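PDB 4OIF: beta-galactosidase from Geobacillus stearothermophilus, which probably hydrolyses terminal non-reducing beta-D-galactose residues from beta-D-galactosides, as a zinc-containing intracellular member of glycoside hydrolase family 42. Local coordinates for residues 35-40 with 77-82; 447-452 with 614-619. All coordinates share one frame; numbering follows the deposited sequence. Where two conformers were deposited one is given.

Near the N terminus the chain runs through strand 16-21, helix 30-42, strand 47-50 and helix 68-79 of the TIM-barrel region, and contact 1 closes a short loop by setting residues 35-40 against 77-82, with 36 residues between them. Contact 2 opens much later, when the end of helix 438-451 meets the loop after helix 600-613 in the trimerisation domain. It closes a longer loop of 161 residues. The two loops follow in series and neither nest nor cross. With centres about 43 Å apart and nearest atoms about 30 Å apart, contact 1 joins two barrel helices, whereas contact 2 joins a helix end to a loop beside strand 470-473.

Contact 1. Residues 35-40 with 77-82; sequences ADLELM and IYRIGG
Leu-37, Met-40 and Ile-80 form an apolar cluster, with the CD1 methyl of Ile-80 reaching between the other two. Ile-80 CD1 lies 3.8 Å from Leu-37 CD2 and 3.9 Å from Met-40 CB, and the Ile-80 side chain crosses each of theirs at about a right angle. The chi1 of 64° places CG1 of Ile-80 between its backbone N and carbonyl carbon, with CD1 extended beyond it. Met-40 SD is 4.0 Å from Ile-80 CD1; leucine, methionine and isoleucine suit this place by offering methyl and thioether surface without burying a polar group. Met-40 also packs on Tyr-21 and Phe-48 of the barrel strands.

At the margin of the cluster, one of two conformers of Arg-79 brings its NH2 within 3.7 Å of Leu-37 CD1, an approach that is therefore less certain; the guanidinium has a salt bridge to Asp-76 through NH1.

Backbone bonds shape the end of helix 68-79: Gly-82 N donates to Ile-77 O and Gly-81 N to Tyr-78 O, both at 2.9 Å. Gly-81, which has no side chain, takes the positive phi of the C-prime position without crowding the carbonyl before it. This is a Schellman motif ending one outer helix of a TIM barrel where it packs against its neighbour.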
loop_
_atom_site.group_PDB
_atom_site.type_symbol
_atom_site.label_atom_id
_atom_site.label_comp_id
_atom_site.label_asym_id
_atom_site.label_seq_id
_atom_site.Cartn_x
_atom_site.Cartn_y
_atom_site.Cartn_z
ATOM N N ALA A 35 -10.525 -3.270 -45.877
ATOM C CA ALA A 35 -10.969 -1.967 -45.421
ATOM C C ALA A 35 -9.777 -1.166 -44.916
ATOM O O ALA A 35 -9.695 0.044 -45.126
ATOM C CB ALA A 35 -12.031 -2.114 -44.336
ATOM N N ASP A 36 -8.852 -1.863 -44.264
ATOM C CA ASP A 36 -7.614 -1.277 -43.767
ATOM C C ASP A 36 -6.891 -0.434 -44.821
ATOM O O ASP A 36 -6.431 0.666 -44.526
ATOM C CB ASP A 36 -6.672 -2.380 -43.262
ATOM C CG ASP A 36 -6.983 -2.808 -41.834
ATOM O OD1 ASP A 36 -7.613 -2.013 -41.103
ATOM O OD2 ASP A 36 -6.594 -3.936 -41.446
ATOM N N LEU A 37 -6.795 -0.949 -46.044
ATOM C CA LEU A 37 -6.030 -0.278 -47.087
ATOM C C LEU A 37 -6.720 1.021 -47.531
ATOM O O LEU A 37 -6.085 2.088 -47.635
ATOM C CB LEU A 37 -5.815 -1.231 -48.265
ATOM C CG LEU A 37 -5.005 -2.511 -47.977
ATOM C CD1 LEU A 37 -4.920 -3.465 -49.183
ATOM C CD2 LEU A 37 -3.609 -2.164 -47.470
ATOM N N GLU A 38 -8.026 0.928 -47.759
ATOM C CA GLU A 38 -8.852 2.076 -48.113
ATOM C C GLU A 38 -8.762 3.154 -47.041
ATOM O O GLU A 38 -8.569 4.340 -47.338
ATOM C CB GLU A 38 -10.309 1.640 -48.317
ATOM C CG GLU A 38 -10.478 0.595 -49.425
ATOM C CD GLU A 38 -11.709 -0.279 -49.266
ATOM O OE1 GLU A 38 -12.473 -0.090 -48.292
ATOM O OE2 GLU A 38 -11.901 -1.179 -50.117
ATOM N N LEU A 39 -8.871 2.741 -45.785
ATOM C CA LEU A 39 -8.832 3.708 -44.689
ATOM C C LEU A 39 -7.422 4.285 -44.514
ATOM O O LEU A 39 -7.244 5.420 -44.068
ATOM C CB LEU A 39 -9.318 3.071 -43.392
ATOM C CG LEU A 39 -10.725 2.476 -43.450
ATOM C CD1 LEU A 39 -11.362 2.409 -42.056
ATOM C CD2 LEU A 39 -11.618 3.220 -44.433
ATOM N N MET A 40 -6.423 3.499 -44.889
ATOM C CA MET A 40 -5.060 3.970 -44.894
ATOM C C MET A 40 -4.952 5.103 -45.891
ATOM O O MET A 40 -4.355 6.142 -45.592
ATOM C CB MET A 40 -4.099 2.840 -45.232
ATOM C CG MET A 40 -3.803 1.950 -44.040
ATOM S SD MET A 40 -2.867 0.471 -44.444
ATOM C CE MET A 40 -2.759 -0.294 -42.818
ATOM N N ILE A 77 0.653 -3.143 -48.827
ATOM C CA ILE A 77 0.990 -1.831 -48.318
ATOM C C ILE A 77 1.787 -1.112 -49.381
ATOM O O ILE A 77 1.566 0.085 -49.618
ATOM C CB ILE A 77 1.756 -1.926 -46.998
ATOM C CG1 ILE A 77 0.776 -2.268 -45.878
ATOM C CG2 ILE A 77 2.513 -0.628 -46.687
ATOM C CD1 ILE A 77 1.455 -2.648 -44.608
ATOM N N TYR A 78 2.684 -1.847 -50.045
ATOM C CA TYR A 78 3.457 -1.259 -51.136
ATOM C C TYR A 78 2.533 -0.739 -52.260
ATOM O O TYR A 78 2.731 0.348 -52.802
ATOM C CB TYR A 78 4.461 -2.286 -51.681
ATOM C CG TYR A 78 5.445 -1.742 -52.703
ATOM C CD1 TYR A 78 6.221 -0.622 -52.423
ATOM C CD2 TYR A 78 5.617 -2.361 -53.936
ATOM C CE1 TYR A 78 7.120 -0.126 -53.346
ATOM C CE2 TYR A 78 6.521 -1.870 -54.867
ATOM C CZ TYR A 78 7.262 -0.749 -54.562
ATOM O OH TYR A 78 8.164 -0.243 -55.465
ATOM N N ARG A 79 1.500 -1.512 -52.569
ATOM C CA ARG A 79 0.575 -1.202 -53.656
ATOM C C ARG A 79 -0.079 0.165 -53.480
ATOM O O ARG A 79 -0.211 0.923 -54.433
ATOM C CB ARG A 79 -0.498 -2.291 -53.754
ATOM C CG ARG A 79 -1.320 -2.267 -55.026
ATOM C CD ARG A 79 -2.247 -3.487 -55.119
ATOM N NE ARG A 79 -3.536 -3.250 -54.478
ATOM C CZ ARG A 79 -3.990 -3.916 -53.429
ATOM N NH1 ARG A 79 -3.277 -4.888 -52.896
ATOM N NH2 ARG A 79 -5.170 -3.615 -52.920
ATOM N N ILE A 80 -0.492 0.470 -52.255
ATOM C CA ILE A 80 -1.138 1.752 -51.973
ATOM C C ILE A 80 -0.122 2.851 -51.656
ATOM O O ILE A 80 -0.481 3.900 -51.128
ATOM C CB ILE A 80 -2.133 1.648 -50.799
ATOM C CG1 ILE A 80 -1.401 1.297 -49.503
ATOM C CG2 ILE A 80 -3.214 0.617 -51.101
ATOM C CD1 ILE A 80 -2.285 1.299 -48.298
ATOM N N GLY A 81 1.146 2.608 -51.961
ATOM C CA GLY A 81 2.157 3.643 -51.835
ATOM C C GLY A 81 2.761 3.780 -50.452
ATOM O O GLY A 81 3.310 4.824 -50.122
ATOM N N GLY A 82 2.667 2.725 -49.647
ATOM C CA GLY A 82 3.142 2.765 -48.278
ATOM C C GLY A 82 4.495 2.122 -48.018
ATOM O O GLY A 82 5.087 1.519 -48.907
#

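Contact 2. Residues 447-452 with 614-619; sequences RPFWER and LDLRPV
A chi1 of -64° sets CG of Phe-449 beside its backbone N, anti to the carbonyl carbon, and lets the ring reach Leu-616, which takes the equivalent rotamer at -54°; the two side chains meet at an oblique angle. Leu-616 CD1 approaches Phe-449 CE1 at 4.0 Å, at the edge of the ring and near its plane; the methyl does not lie over a face. A flat aromatic and a branched leucine suit this buried place, because both also pack on Leu-470 of strand 470-473, Met-611 of helix 600-613 and Ile-454. Phe-449 further makes an edge-to-face pair with Tyr-607.

Towards the surface the contact passes to Pro-618, whose CB lies 4.0 Å from Arg-452 O, a van der Waals approach. The Arg-452 side chain leads away from the loop, giving its NE to Gln-608 and its NH1 to a bound glycerol, which probably came from the crystallisation liquor.

No hydrogen bond or salt bridge crosses between the segments. Within the loop, Arg-617 NE lies 3.2 Å from Asp-615 OD1 in a salt bridge. On the helix, Arg-447 and Glu-451 make a long pair, NH1 to OE2 at 3.9 Å, and are held mainly by partners elsewhere: Asp-600 and Asp-298 for Arg-447, and Arg-604 for Glu-451.

Asp-615, at positive phi, follows helix 600-613 in a Schellman motif that turns the chain out of the helix. The arrangement thus joins the C-terminal end of helix 438-451 to the loop after helix 600-613, beside the parallel strands of the trimerisation domain, whose sequence belongs to the glutaminase I clan.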
loop_
_atom_site.group_PDB
_atom_site.type_symbol
_atom_site.label_atom_id
_atom_site.label_comp_id
_atom_site.label_asym_id
_atom_site.label_seq_id
_atom_site.Cartn_x
_atom_site.Cartn_y
_atom_site.Cartn_z
ATOM N N ARG A 447 12.508 24.871 -17.532
ATOM C CA ARG A 447 11.311 25.708 -17.624
ATOM C C ARG A 447 11.527 27.132 -18.192
ATOM O O ARG A 447 10.828 27.522 -19.119
ATOM C CB ARG A 447 10.620 25.806 -16.255
ATOM C CG ARG A 447 9.407 26.739 -16.271
ATOM C CD ARG A 447 8.908 27.060 -14.882
ATOM N NE ARG A 447 8.494 25.849 -14.186
ATOM C CZ ARG A 447 7.330 25.242 -14.396
ATOM N NH1 ARG A 447 6.470 25.742 -15.278
ATOM N NH2 ARG A 447 7.020 24.138 -13.727
ATOM N N PRO A 448 12.485 27.909 -17.651
ATOM C CA PRO A 448 12.627 29.266 -18.200
ATOM C C PRO A 448 13.023 29.291 -19.672
ATOM O O PRO A 448 12.630 30.204 -20.388
ATOM C CB PRO A 448 13.738 29.886 -17.334
ATOM C CG PRO A 448 13.738 29.093 -16.086
ATOM C CD PRO A 448 13.402 27.688 -16.519
ATOM N N PHE A 449 13.777 28.298 -20.124
ATOM C CA PHE A 449 14.218 28.259 -21.522
ATOM C C PHE A 449 13.055 27.880 -22.436
ATOM O O PHE A 449 12.899 28.438 -23.521
ATOM C CB PHE A 449 15.408 27.303 -21.666
ATOM C CG PHE A 449 16.619 27.773 -20.906
ATOM C CD1 PHE A 449 17.561 28.591 -21.515
ATOM C CD2 PHE A 449 16.770 27.473 -19.556
ATOM C CE1 PHE A 449 18.652 29.070 -20.809
ATOM C CE2 PHE A 449 17.859 27.944 -18.839
ATOM C CZ PHE A 449 18.802 28.743 -19.466
ATOM N N TRP A 450 12.214 26.966 -21.966
ATOM C CA TRP A 450 10.999 26.610 -22.678
ATOM C C TRP A 450 10.090 27.830 -22.776
ATOM O O TRP A 450 9.541 28.112 -23.834
ATOM C CB TRP A 450 10.275 25.450 -21.976
ATOM C CG TRP A 450 9.166 24.823 -22.791
ATOM C CD1 TRP A 450 9.303 23.941 -23.832
ATOM C CD2 TRP A 450 7.760 25.028 -22.623
ATOM N NE1 TRP A 450 8.065 23.590 -24.324
ATOM C CE2 TRP A 450 7.102 24.240 -23.596
ATOM C CE3 TRP A 450 6.990 25.804 -21.748
ATOM C CZ2 TRP A 450 5.710 24.213 -23.719
ATOM C CZ3 TRP A 450 5.616 25.771 -21.866
ATOM C CH2 TRP A 450 4.986 24.983 -22.849
ATOM N N GLU A 451 9.952 28.558 -21.669
ATOM C CA GLU A 451 9.077 29.726 -21.618
ATOM C C GLU A 451 9.586 30.855 -22.527
ATOM O O GLU A 451 8.826 31.744 -22.899
ATOM C CB GLU A 451 8.919 30.218 -20.165
ATOM C CG GLU A 451 8.019 29.331 -19.302
ATOM C CD GLU A 451 7.868 29.802 -17.860
ATOM O OE1 GLU A 451 8.460 30.834 -17.509
ATOM O OE2 GLU A 451 7.163 29.132 -17.066
ATOM N N ARG A 452 10.862 30.793 -22.897
ATOM C CA ARG A 452 11.475 31.784 -23.767
ATOM C C ARG A 452 11.754 31.248 -25.174
ATOM O O ARG A 452 12.313 31.956 -26.014
ATOM C CB ARG A 452 12.782 32.277 -23.154
ATOM C CG ARG A 452 12.607 33.137 -21.931
ATOM C CD ARG A 452 12.269 34.552 -22.316
ATOM N NE ARG A 452 12.345 35.428 -21.157
ATOM C CZ ARG A 452 11.318 36.115 -20.672
ATOM N NH1 ARG A 452 10.130 36.034 -21.257
ATOM N NH2 ARG A 452 11.485 36.886 -19.603
ATOM N N LEU A 614 24.694 35.921 -22.084
ATOM C CA LEU A 614 25.252 35.063 -23.118
ATOM C C LEU A 614 24.581 35.229 -24.472
ATOM O O LEU A 614 24.892 34.489 -25.415
ATOM C CB LEU A 614 25.150 33.601 -22.696
ATOM C CG LEU A 614 25.869 33.270 -21.408
ATOM C CD1 LEU A 614 25.732 31.786 -21.138
ATOM C CD2 LEU A 614 27.318 33.680 -21.553
ATOM N N ASP A 615 23.663 36.184 -24.570
ATOM C CA ASP A 615 22.944 36.411 -25.818
ATOM C C ASP A 615 22.247 35.132 -26.294
ATOM O O ASP A 615 22.481 34.657 -27.403
ATOM C CB ASP A 615 23.899 36.937 -26.898
ATOM C CG ASP A 615 23.173 37.367 -28.168
ATOM O OD1 ASP A 615 22.036 37.879 -28.072
ATOM O OD2 ASP A 615 23.737 37.176 -29.265
ATOM N N LEU A 616 21.404 34.575 -25.429
ATOM C CA LEU A 616 20.636 33.378 -25.744
ATOM C C LEU A 616 19.293 33.771 -26.333
ATOM O O LEU A 616 18.494 34.436 -25.673
ATOM C CB LEU A 616 20.436 32.522 -24.494
ATOM C CG LEU A 616 21.723 32.169 -23.755
ATOM C CD1 LEU A 616 21.407 31.340 -22.525
ATOM C CD2 LEU A 616 22.700 31.452 -24.685
ATOM N N ARG A 617 19.049 33.361 -27.575
ATOM C CA ARG A 617 17.842 33.763 -28.291
ATOM C C ARG A 617 17.077 32.571 -28.848
ATOM O O ARG A 617 17.635 31.488 -29.013
ATOM C CB ARG A 617 18.195 34.725 -29.431
ATOM C CG ARG A 617 18.440 36.145 -28.953
ATOM C CD ARG A 617 18.563 37.129 -30.100
ATOM N NE ARG A 617 19.950 37.391 -30.483
ATOM C CZ ARG A 617 20.336 38.454 -31.188
ATOM N NH1 ARG A 617 19.442 39.359 -31.579
ATOM N NH2 ARG A 617 21.619 38.621 -31.495
ATOM N N PRO A 618 15.781 32.762 -29.124
ATOM C CA PRO A 618 15.065 31.779 -29.932
ATOM C C PRO A 618 15.530 31.854 -31.372
ATOM O O PRO A 618 16.229 32.799 -31.747
ATOM C CB PRO A 618 13.609 32.218 -29.810
ATOM C CG PRO A 618 13.689 33.667 -29.502
ATOM C CD PRO A 618 14.886 33.817 -28.626
ATOM N N VAL A 619 15.138 30.879 -32.178
ATOM C CA VAL A 619 15.464 30.911 -33.589
ATOM C C VAL A 619 14.651 32.018 -34.268
ATOM O O VAL A 619 15.177 32.796 -35.043
ATOM C CB VAL A 619 15.196 29.551 -34.240
ATOM C CG1 VAL A 619 15.133 29.678 -35.751
ATOM C CG2 VAL A 619 16.254 28.547 -33.803
#